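Local atomic coordinates of probable n-acetylneuraminic acid outer membrane channel protein NANC (PDB entry 2WJR), a protein that forms a monomeric, weakly anion-selective porin in the outer membrane of Escherichia coli through which N-acetylneuraminic acid (sialic acid) enters the cell. Residues A169-Y174 against T181-Y186; D140-W145 against Q173-P178; L2-G7 against T17-S22. The protein carries 1 engineered substitution. All blocks are in the same frame, centred on the assembly; numbering follows the deposited sequence.

Contact 1 of 3, residues A169-Y174 against T181-Y186; sequences AFVLQY and TPYIEY
Val171 and Glu185 make the tighter side of this strand pair, where a branched side chain is wedged between its neighbours. Val171 CG2 rests 3.8 Å from CD of the extended Glu185, and Val171 CG1 lies 3.8 Å from CD2 of Tyr183. Tyr183 CG sits between the backbone N and the carbonyl carbon (chi1 63°), and the ring then leads off from 169-174. Farther along this face, Gln173 CB meets Thr181 CG2 at 3.6 Å. An alanine in place of Glu185 would probably uncover Val171 CG2 and leave Arg207, the salt-bridge partner of Glu185 OE1, without its mate. The two strands form an antiparallel hairpin in the transmembrane wall of the porin's beta-barrel, and five backbone hydrogen bonds run between them; the one from Tyr174 N to Pro182 O is 2.9 Å long and nearly straight (173°). The other, membrane-facing side is looser. Leu172 and Ile184 side chains come closest at CB and CG1, 4.0 Å apart, with Ile184 on the surface. Phe170 and Tyr186 run side by side, Phe170 CD1 meeting the Tyr186 ring edge 3.9 Å from CD2 and Tyr186 O meeting the Phe170 edge, while Phe170 also stacks on Trp145 and touches a bound n-octane.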
loop_
_atom_site.group_PDB
_atom_site.type_symbol
_atom_site.label_atom_id
_atom_site.label_comp_id
_atom_site.label_asym_id
_atom_site.label_seq_id
_atom_site.Cartn_x
_atom_site.Cartn_y
_atom_site.Cartn_z
ATOM N N ALA A 169 -7.472 4.168 -2.797
ATOM C CA ALA A 169 -7.681 4.192 -1.354
ATOM C C ALA A 169 -8.020 5.629 -0.920
ATOM O O ALA A 169 -7.317 6.568 -1.285
ATOM C CB ALA A 169 -6.421 3.671 -0.617
ATOM N N PHE A 170 -9.099 5.768 -0.158
ATOM C CA PHE A 170 -9.577 7.056 0.345
ATOM C C PHE A 170 -9.640 6.959 1.857
ATOM O O PHE A 170 -10.335 6.098 2.401
ATOM C CB PHE A 170 -10.961 7.398 -0.225
ATOM C CG PHE A 170 -11.020 7.338 -1.712
ATOM C CD1 PHE A 170 -11.358 6.163 -2.364
ATOM C CD2 PHE A 170 -10.717 8.453 -2.474
ATOM C CE1 PHE A 170 -11.393 6.111 -3.750
ATOM C CE2 PHE A 170 -10.767 8.402 -3.848
ATOM C CZ PHE A 170 -11.109 7.220 -4.481
ATOM N N VAL A 171 -8.924 7.854 2.532
ATOM C CA VAL A 171 -8.760 7.769 3.975
ATOM C C VAL A 171 -9.208 9.101 4.577
ATOM O O VAL A 171 -8.805 10.164 4.105
ATOM C CB VAL A 171 -7.303 7.490 4.389
ATOM C CG1 VAL A 171 -7.204 7.380 5.939
ATOM C CG2 VAL A 171 -6.726 6.220 3.715
ATOM N N LEU A 172 -10.084 9.032 5.578
ATOM C CA LEU A 172 -10.446 10.210 6.371
ATOM C C LEU A 172 -9.896 9.986 7.761
ATOM O O LEU A 172 -10.302 9.049 8.457
ATOM C CB LEU A 172 -11.964 10.416 6.436
ATOM C CG LEU A 172 -12.443 11.660 7.210
ATOM C CD1 LEU A 172 -11.975 12.942 6.543
ATOM C CD2 LEU A 172 -13.971 11.673 7.352
ATOM N N GLN A 173 -8.960 10.842 8.150
ATOM C CA GLN A 173 -8.336 10.779 9.461
ATOM C C GLN A 173 -8.964 11.859 10.331
ATOM O O GLN A 173 -9.181 12.985 9.888
ATOM C CB GLN A 173 -6.830 11.057 9.371
ATOM C CG GLN A 173 -5.987 10.065 8.588
ATOM C CD GLN A 173 -4.586 10.603 8.315
ATOM O OE1 GLN A 173 -4.224 11.694 8.759
ATOM N NE2 GLN A 173 -3.794 9.837 7.575
ATOM N N TYR A 174 -9.243 11.489 11.572
ATOM C CA TYR A 174 -9.782 12.394 12.564
ATOM C C TYR A 174 -8.692 12.602 13.620
ATOM O O TYR A 174 -8.291 11.664 14.265
ATOM C CB TYR A 174 -11.044 11.793 13.186
ATOM C CG TYR A 174 -11.542 12.546 14.402
ATOM C CD1 TYR A 174 -11.723 13.920 14.363
ATOM C CD2 TYR A 174 -11.826 11.879 15.583
ATOM C CE1 TYR A 174 -12.189 14.616 15.488
ATOM C CE2 TYR A 174 -12.293 12.558 16.704
ATOM C CZ TYR A 174 -12.468 13.926 16.646
ATOM O OH TYR A 174 -12.917 14.613 17.750
ATOM N N THR A 181 -5.058 9.173 16.229
ATOM C CA THR A 181 -5.736 9.542 15.006
ATOM C C THR A 181 -6.560 8.374 14.483
ATOM O O THR A 181 -6.059 7.575 13.712
ATOM C CB THR A 181 -4.721 10.005 13.928
ATOM O OG1 THR A 181 -3.929 11.077 14.452
ATOM C CG2 THR A 181 -5.436 10.485 12.673
ATOM N N PRO A 182 -7.829 8.266 14.922
ATOM C CA PRO A 182 -8.728 7.287 14.302
ATOM C C PRO A 182 -8.966 7.636 12.840
ATOM O O PRO A 182 -8.919 8.803 12.469
ATOM C CB PRO A 182 -10.031 7.438 15.101
ATOM C CG PRO A 182 -9.635 8.150 16.363
ATOM C CD PRO A 182 -8.538 9.066 15.942
ATOM N N TYR A 183 -9.199 6.625 12.010
ATOM C CA TYR A 183 -9.538 6.875 10.611
ATOM C C TYR A 183 -10.488 5.845 10.041
ATOM O O TYR A 183 -10.602 4.726 10.541
ATOM C CB TYR A 183 -8.278 6.938 9.741
ATOM C CG TYR A 183 -7.464 5.678 9.674
ATOM C CD1 TYR A 183 -6.441 5.435 10.591
ATOM C CD2 TYR A 183 -7.678 4.735 8.671
ATOM C CE1 TYR A 183 -5.669 4.274 10.516
ATOM C CE2 TYR A 183 -6.910 3.583 8.584
ATOM C CZ TYR A 183 -5.905 3.355 9.500
ATOM O OH TYR A 183 -5.137 2.219 9.429
ATOM N N ILE A 184 -11.182 6.253 8.996
ATOM C CA ILE A 184 -11.978 5.329 8.199
ATOM C C ILE A 184 -11.469 5.391 6.772
ATOM O O ILE A 184 -10.871 6.381 6.367
ATOM C CB ILE A 184 -13.481 5.658 8.269
ATOM C CG1 ILE A 184 -13.767 7.052 7.739
ATOM C CG2 ILE A 184 -13.949 5.505 9.697
ATOM C CD1 ILE A 184 -15.249 7.347 7.603
ATOM N N GLU A 185 -11.710 4.329 6.025
ATOM C CA GLU A 185 -11.111 4.178 4.716
ATOM C C GLU A 185 -12.015 3.365 3.817
ATOM O O GLU A 185 -12.597 2.375 4.242
ATOM C CB GLU A 185 -9.733 3.508 4.858
ATOM C CG GLU A 185 -9.058 3.106 3.558
ATOM C CD GLU A 185 -7.682 2.495 3.763
ATOM O OE1 GLU A 185 -7.079 2.016 2.768
ATOM O OE2 GLU A 185 -7.202 2.503 4.905
ATOM N N TYR A 186 -12.141 3.814 2.578
ATOM C CA TYR A 186 -12.778 3.027 1.541
ATOM C C TYR A 186 -11.763 2.809 0.415
ATOM O O TYR A 186 -11.113 3.757 -0.040
ATOM C CB TYR A 186 -14.053 3.709 1.007
ATOM C CG TYR A 186 -14.493 3.078 -0.301
ATOM C CD1 TYR A 186 -15.204 1.879 -0.311
ATOM C CD2 TYR A 186 -14.150 3.648 -1.526
ATOM C CE1 TYR A 186 -15.567 1.269 -1.505
ATOM C CE2 TYR A 186 -14.509 3.045 -2.720
ATOM C CZ TYR A 186 -15.220 1.857 -2.701
ATOM O OH TYR A 186 -15.569 1.262 -3.893
#

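Contact 2 of 3, residues D140-W145 against Q173-P178; sequences DFTFAW and QYHMTP. With OCT (N-octane), chain F.
Thr142 and His175 meet through a side-chain hydrogen bond that ties the beginning of strand 141-152 to the turn that follows strand 164-174, and the imidazole can be followed outward from its root. His175 CB lies 3.8 Å from the carbonyl O of Asp140, the same oxygen that accepts the bond from His175 N. CG is beside the backbone N (chi1 -56°), and it too stays close to Asp140 O. Next along the ring, CD2 is close to both Asp140 O and Thr142 OG1. At the tip NE2 reaches Thr142 OG1 at 2.7 Å, the hydroxyl lying in the plane of the ring at its edge. His175 CE1 lies 3.6 Å from Thr142 OG1, and ND1 is on the side of Thr181 of the neighbouring strand. Because OG1 is also hydrogen-bonded to ND1 of His136, two imidazoles grip this buried oxygen, which should fix the rotation of the Thr142 side chain. The contact belongs to the antiparallel hairpin of strands 141-152 and 164-174 at the periplasmic end of the barrel. Thr142 and Gln173 form a hydrogen-bonded pair, with Gln173 N to Thr142 O at 2.8 Å. After the next, non-hydrogen-bonded pair, Phe141 with Tyr174, the strand gives way to an inverse gamma turn centred on His175, whose closing bond, Met176 N to Tyr174 O, is weak; Met176 N sits over the centre of the Tyr174 ring. On the opposite side of the sheet from Thr142, Phe141 and Tyr174 meet obliquely, their rings inclined at 37° and Phe141 CE2 3.9 Å from Tyr174 CD1. Farther along the same strand, Phe143 takes no part in the pairing but receives n-octane: C1 lies 3.5 Å from Phe143 CG, over one face and toward the rim of the ring, on the barrel's membrane-facing surface.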
loop_
_atom_site.group_PDB
_atom_site.type_symbol
_atom_site.label_atom_id
_atom_site.label_comp_id
_atom_site.label_asym_id
_atom_site.label_seq_id
_atom_site.Cartn_x
_atom_site.Cartn_y
_atom_site.Cartn_z
ATOM N N ASP A 140 -9.309 19.176 12.695
ATOM C CA ASP A 140 -9.900 17.890 13.042
ATOM C C ASP A 140 -9.645 16.796 11.998
ATOM O O ASP A 140 -9.542 15.631 12.359
ATOM C CB ASP A 140 -11.412 18.019 13.217
ATOM C CG ASP A 140 -11.806 18.770 14.494
ATOM O OD1 ASP A 140 -11.071 18.684 15.512
ATOM O OD2 ASP A 140 -12.877 19.416 14.463
ATOM N N PHE A 141 -9.572 17.171 10.725
ATOM C CA PHE A 141 -9.665 16.173 9.629
ATOM C C PHE A 141 -8.591 16.312 8.569
ATOM O O PHE A 141 -8.255 17.413 8.137
ATOM C CB PHE A 141 -11.029 16.270 8.930
ATOM C CG PHE A 141 -12.190 15.878 9.794
ATOM C CD1 PHE A 141 -13.070 16.845 10.280
ATOM C CD2 PHE A 141 -12.419 14.557 10.108
ATOM C CE1 PHE A 141 -14.146 16.486 11.089
ATOM C CE2 PHE A 141 -13.512 14.185 10.923
ATOM C CZ PHE A 141 -14.366 15.153 11.405
ATOM N N THR A 142 -8.099 15.163 8.112
ATOM C CA THR A 142 -7.186 15.087 6.979
ATOM C C THR A 142 -7.776 14.056 6.020
ATOM O O THR A 142 -8.236 13.001 6.455
ATOM C CB THR A 142 -5.786 14.657 7.434
ATOM O OG1 THR A 142 -5.198 15.710 8.209
ATOM C CG2 THR A 142 -4.869 14.328 6.229
ATOM N N PHE A 143 -7.812 14.412 4.747
ATOM C CA PHE A 143 -8.255 13.516 3.688
ATOM C C PHE A 143 -7.041 13.098 2.881
ATOM O O PHE A 143 -6.240 13.943 2.453
ATOM C CB PHE A 143 -9.283 14.196 2.788
ATOM C CG PHE A 143 -9.559 13.441 1.518
ATOM C CD1 PHE A 143 -10.469 12.404 1.511
ATOM C CD2 PHE A 143 -8.870 13.756 0.336
ATOM C CE1 PHE A 143 -10.712 11.682 0.330
ATOM C CE2 PHE A 143 -9.103 13.040 -0.843
ATOM C CZ PHE A 143 -10.030 12.012 -0.841
ATOM N N ALA A 144 -6.900 11.799 2.650
ATOM C CA ALA A 144 -5.793 11.318 1.836
ATOM C C ALA A 144 -6.300 10.359 0.786
ATOM O O ALA A 144 -7.126 9.490 1.084
ATOM C CB ALA A 144 -4.716 10.634 2.715
ATOM N N TRP A 145 -5.788 10.510 -0.431
ATOM C CA TRP A 145 -6.114 9.599 -1.534
ATOM C C TRP A 145 -4.822 9.029 -2.110
ATOM O O TRP A 145 -3.882 9.768 -2.415
ATOM C CB TRP A 145 -6.945 10.335 -2.584
ATOM C CG TRP A 145 -7.158 9.611 -3.901
ATOM C CD1 TRP A 145 -7.411 8.279 -4.088
ATOM C CD2 TRP A 145 -7.182 10.207 -5.198
ATOM N NE1 TRP A 145 -7.577 8.008 -5.421
ATOM C CE2 TRP A 145 -7.448 9.175 -6.128
ATOM C CE3 TRP A 145 -7.009 11.512 -5.668
ATOM C CZ2 TRP A 145 -7.522 9.410 -7.500
ATOM C CZ3 TRP A 145 -7.086 11.744 -7.027
ATOM C CH2 TRP A 145 -7.340 10.701 -7.929
ATOM N N GLN A 173 -8.960 10.842 8.150
ATOM C CA GLN A 173 -8.336 10.779 9.461
ATOM C C GLN A 173 -8.964 11.859 10.331
ATOM O O GLN A 173 -9.181 12.985 9.888
ATOM C CB GLN A 173 -6.830 11.057 9.371
ATOM C CG GLN A 173 -5.987 10.065 8.588
ATOM C CD GLN A 173 -4.586 10.603 8.315
ATOM O OE1 GLN A 173 -4.224 11.694 8.759
ATOM N NE2 GLN A 173 -3.794 9.837 7.575
ATOM N N TYR A 174 -9.243 11.489 11.572
ATOM C CA TYR A 174 -9.782 12.394 12.564
ATOM C C TYR A 174 -8.692 12.602 13.620
ATOM O O TYR A 174 -8.291 11.664 14.265
ATOM C CB TYR A 174 -11.044 11.793 13.186
ATOM C CG TYR A 174 -11.542 12.546 14.402
ATOM C CD1 TYR A 174 -11.723 13.920 14.363
ATOM C CD2 TYR A 174 -11.826 11.879 15.583
ATOM C CE1 TYR A 174 -12.189 14.616 15.488
ATOM C CE2 TYR A 174 -12.293 12.558 16.704
ATOM C CZ TYR A 174 -12.468 13.926 16.646
ATOM O OH TYR A 174 -12.917 14.613 17.750
ATOM N N HIS A 175 -8.197 13.827 13.759
ATOM C CA HIS A 175 -7.148 14.122 14.738
ATOM C C HIS A 175 -7.783 14.372 16.114
ATOM O O HIS A 175 -7.908 15.509 16.569
ATOM C CB HIS A 175 -6.294 15.304 14.283
ATOM C CG HIS A 175 -5.690 15.110 12.924
ATOM N ND1 HIS A 175 -4.816 14.080 12.646
ATOM C CD2 HIS A 175 -5.867 15.778 11.764
ATOM C CE1 HIS A 175 -4.457 14.145 11.375
ATOM N NE2 HIS A 175 -5.085 15.164 10.817
ATOM N N MET A 176 -8.195 13.284 16.745
ATOM C CA MET A 176 -8.847 13.326 18.048
ATOM C C MET A 176 -7.877 13.956 19.041
ATOM O O MET A 176 -8.219 14.894 19.747
ATOM C CB MET A 176 -9.206 11.904 18.479
ATOM C CG MET A 176 -10.099 11.788 19.711
ATOM S SD MET A 176 -10.386 10.047 20.053
ATOM C CE MET A 176 -8.799 9.635 20.805
ATOM N N THR A 177 -6.657 13.431 19.038
ATOM C CA THR A 177 -5.543 13.887 19.854
ATOM C C THR A 177 -4.364 14.191 18.917
ATOM O O THR A 177 -4.338 13.717 17.787
ATOM C CB THR A 177 -5.132 12.748 20.795
ATOM O OG1 THR A 177 -5.997 12.728 21.942
ATOM C CG2 THR A 177 -3.730 12.877 21.229
ATOM N N PRO A 178 -3.374 14.970 19.379
ATOM C CA PRO A 178 -2.154 15.095 18.579
ATOM C C PRO A 178 -1.396 13.780 18.392
ATOM O O PRO A 178 -0.608 13.671 17.469
ATOM C CB PRO A 178 -1.318 16.087 19.384
ATOM C CG PRO A 178 -2.353 16.960 20.034
ATOM C CD PRO A 178 -3.449 16.011 20.418
HETATM C C1 OCT F . -11.998 15.771 0.607
HETATM C C2 OCT F . -11.687 16.807 -0.476
HETATM C C3 OCT F . -11.931 18.235 0.023
HETATM C C4 OCT F . -13.372 18.466 0.508
HETATM C C5 OCT F . -13.438 19.106 1.903
HETATM C C6 OCT F . -14.020 20.522 1.868
HETATM C C7 OCT F . -15.117 20.690 2.921
HETATM C C8 OCT F . -14.541 20.652 4.339
#

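Contact 3 of 3, residues L2-G7 against T17-S22; sequences LDVRGG and TRLKVS
Arg5 and Arg18 lay their guanidinium groups flat on one another, the planes 16° apart and the centres 3.8 Å apart. Arg5 NH1 stands over the middle of the Arg18 group, whereas Arg18 CZ falls toward the rim of the Arg5 group. The opposite face of Arg18 carries CD of Lys20, 3.8 Å above its centre, so this guanidinium is sandwiched between a like charge and an aliphatic chain. Both arginines are extended as far as CD and then bend at chi3 (66° in Arg5, 65° in Arg18), which turns NE out of the line of each chain. At the edge of Arg18, in its plane, come Asp3 OD1 and a water. The salt bridge from Arg18 NH2 to Asp3 OD1 is long, 3.3 Å, and its hydrogen bond is weak; the carboxylate stands almost perpendicular to the guanidinium. The water accepts from Arg18 NE at 2.7 Å and donates to Asp3 OD1, giving the pair a second link. Asp3 OD1 is also hydrogen-bonded to Tyr183 farther round the barrel, and Arg5 NH1 lies near Arg207 and forms a long, weak ion pair with Glu185. These groups cluster on the inner face of the first hairpin of the barrel, strands 2-9 and 14-24, where basic groups, partly balanced by acids, are consistent with the channel's weak preference for anions; Asp3 and Glu185 probably offset part of the repulsion. Backbone bonds hold the strands at Asp3 with Lys20 and at Arg5 with Arg18, the shortest being Asp3 N to Lys20 O at 2.7 Å. On the outer face the contacts are apolar: Val4 CG2 touches Leu19 CD1 at 3.6 Å, the two side chains lying alongside each other, and Leu2 CD1 meets Val21 CG1, also at 3.6 Å.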
loop_
_atom_site.group_PDB
_atom_site.type_symbol
_atom_site.label_atom_id
_atom_site.label_comp_id
_atom_site.label_asym_id
_atom_site.label_seq_id
_atom_site.Cartn_x
_atom_site.Cartn_y
_atom_site.Cartn_z
ATOM N N LEU A 2 2.315 3.600 15.817
ATOM C CA LEU A 2 1.744 2.282 15.755
ATOM C C LEU A 2 0.406 2.444 15.089
ATOM O O LEU A 2 -0.368 3.292 15.477
ATOM C CB LEU A 2 1.564 1.724 17.164
ATOM C CG LEU A 2 0.770 0.436 17.383
ATOM C CD1 LEU A 2 1.452 -0.751 16.764
ATOM C CD2 LEU A 2 0.587 0.206 18.887
ATOM N N ASP A 3 0.143 1.630 14.074
ATOM C CA ASP A 3 -1.129 1.685 13.365
ATOM C C ASP A 3 -1.775 0.305 13.452
ATOM O O ASP A 3 -1.109 -0.717 13.238
ATOM C CB ASP A 3 -0.893 2.086 11.906
ATOM C CG ASP A 3 -2.169 2.487 11.185
ATOM O OD1 ASP A 3 -3.010 1.615 10.860
ATOM O OD2 ASP A 3 -2.311 3.685 10.893
ATOM N N VAL A 4 -3.067 0.291 13.760
ATOM C CA VAL A 4 -3.868 -0.934 13.841
ATOM C C VAL A 4 -5.064 -0.724 12.920
ATOM O O VAL A 4 -5.721 0.304 12.994
ATOM C CB VAL A 4 -4.364 -1.201 15.282
ATOM C CG1 VAL A 4 -5.184 -2.482 15.329
ATOM C CG2 VAL A 4 -3.178 -1.299 16.259
ATOM N N ARG A 5 -5.332 -1.670 12.034
ATOM C CA ARG A 5 -6.378 -1.467 11.038
ATOM C C ARG A 5 -7.117 -2.753 10.802
ATOM O O ARG A 5 -6.509 -3.795 10.666
ATOM C CB ARG A 5 -5.786 -0.972 9.706
ATOM C CG ARG A 5 -6.819 -0.488 8.712
ATOM C CD ARG A 5 -6.197 -0.138 7.369
ATOM N NE ARG A 5 -5.663 -1.320 6.721
ATOM C CZ ARG A 5 -4.864 -1.319 5.662
ATOM N NH1 ARG A 5 -4.493 -0.187 5.098
ATOM N NH2 ARG A 5 -4.437 -2.464 5.162
ATOM N N GLY A 6 -8.433 -2.659 10.753
ATOM C CA GLY A 6 -9.289 -3.799 10.391
ATOM C C GLY A 6 -10.013 -3.476 9.102
ATOM O O GLY A 6 -10.422 -2.344 8.901
ATOM N N GLY A 7 -10.189 -4.473 8.239
ATOM C CA GLY A 7 -10.832 -4.252 6.953
ATOM C C GLY A 7 -11.695 -5.399 6.486
ATOM O O GLY A 7 -11.411 -6.551 6.794
ATOM N N THR A 17 -6.510 -7.748 8.895
ATOM C CA THR A 17 -6.005 -6.868 9.940
ATOM C C THR A 17 -4.562 -6.537 9.643
ATOM O O THR A 17 -3.784 -7.396 9.207
ATOM C CB THR A 17 -6.156 -7.471 11.372
ATOM O OG1 THR A 17 -5.228 -8.531 11.552
ATOM C CG2 THR A 17 -7.550 -8.006 11.591
ATOM N N ARG A 18 -4.223 -5.270 9.825
ATOM C CA ARG A 18 -2.874 -4.822 9.675
ATOM C C ARG A 18 -2.415 -4.237 10.999
ATOM O O ARG A 18 -3.126 -3.468 11.648
ATOM C CB ARG A 18 -2.744 -3.773 8.563
ATOM C CG ARG A 18 -1.278 -3.411 8.266
ATOM C CD ARG A 18 -1.138 -2.283 7.263
ATOM N NE ARG A 18 -1.679 -1.038 7.778
ATOM C CZ ARG A 18 -1.669 0.124 7.129
ATOM N NH1 ARG A 18 -1.134 0.227 5.916
ATOM N NH2 ARG A 18 -2.187 1.197 7.698
ATOM N N LEU A 19 -1.217 -4.624 11.380
ATOM C CA LEU A 19 -0.535 -4.038 12.517
ATOM C C LEU A 19 0.761 -3.487 11.980
ATOM O O LEU A 19 1.545 -4.222 11.385
ATOM C CB LEU A 19 -0.282 -5.102 13.575
ATOM C CG LEU A 19 -1.327 -5.259 14.700
ATOM C CD1 LEU A 19 -1.070 -4.183 15.751
ATOM C CD2 LEU A 19 -2.780 -5.214 14.236
ATOM N N LYS A 20 0.993 -2.196 12.182
ATOM C CA LYS A 20 2.093 -1.529 11.506
ATOM C C LYS A 20 2.834 -0.590 12.444
ATOM O O LYS A 20 2.218 0.180 13.149
ATOM C CB LYS A 20 1.541 -0.738 10.330
ATOM C CG LYS A 20 2.587 -0.051 9.482
ATOM C CD LYS A 20 1.941 0.587 8.279
ATOM C CE LYS A 20 2.955 1.229 7.366
ATOM N NZ LYS A 20 2.283 2.146 6.406
ATOM N N VAL A 21 4.154 -0.666 12.430
ATOM C CA VAL A 21 4.974 0.237 13.224
ATOM C C VAL A 21 5.915 0.954 12.289
ATOM O O VAL A 21 6.657 0.323 11.526
ATOM C CB VAL A 21 5.755 -0.497 14.339
ATOM C CG1 VAL A 21 4.794 -0.997 15.403
ATOM C CG2 VAL A 21 6.535 -1.677 13.777
ATOM N N SER A 22 5.882 2.277 12.339
ATOM C CA SER A 22 6.733 3.078 11.466
ATOM C C SER A 22 7.381 4.252 12.204
ATOM O O SER A 22 6.804 4.800 13.143
ATOM C CB SER A 22 5.931 3.617 10.289
ATOM O OG SER A 22 4.901 4.459 10.752
HETATM O O HOH W 1 -2.429 -0.750 10.391
#

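How the contacts relate
From the N terminus, contact 3 comes first and closes a short loop on the extracellular side, finishing long before the others begin. Contact 2 opens at 140-145, and the chain then runs through the extracellular loop 150-166 before returning. Contact 1 opens at 169-174 before contact 2 has closed at 173-178, and closes at 181-186 after the periplasmic turn, so these two cross rather than nest: they share Gln173 and Tyr174, and strand 164-174 lies between strands 141-152 and 180-188. Contact 3 rejoins them round the barrel, since strand 198-212 pairs with both 2-9 and 180-188, and side chains of contacts 1 and 3 touch inside the barrel.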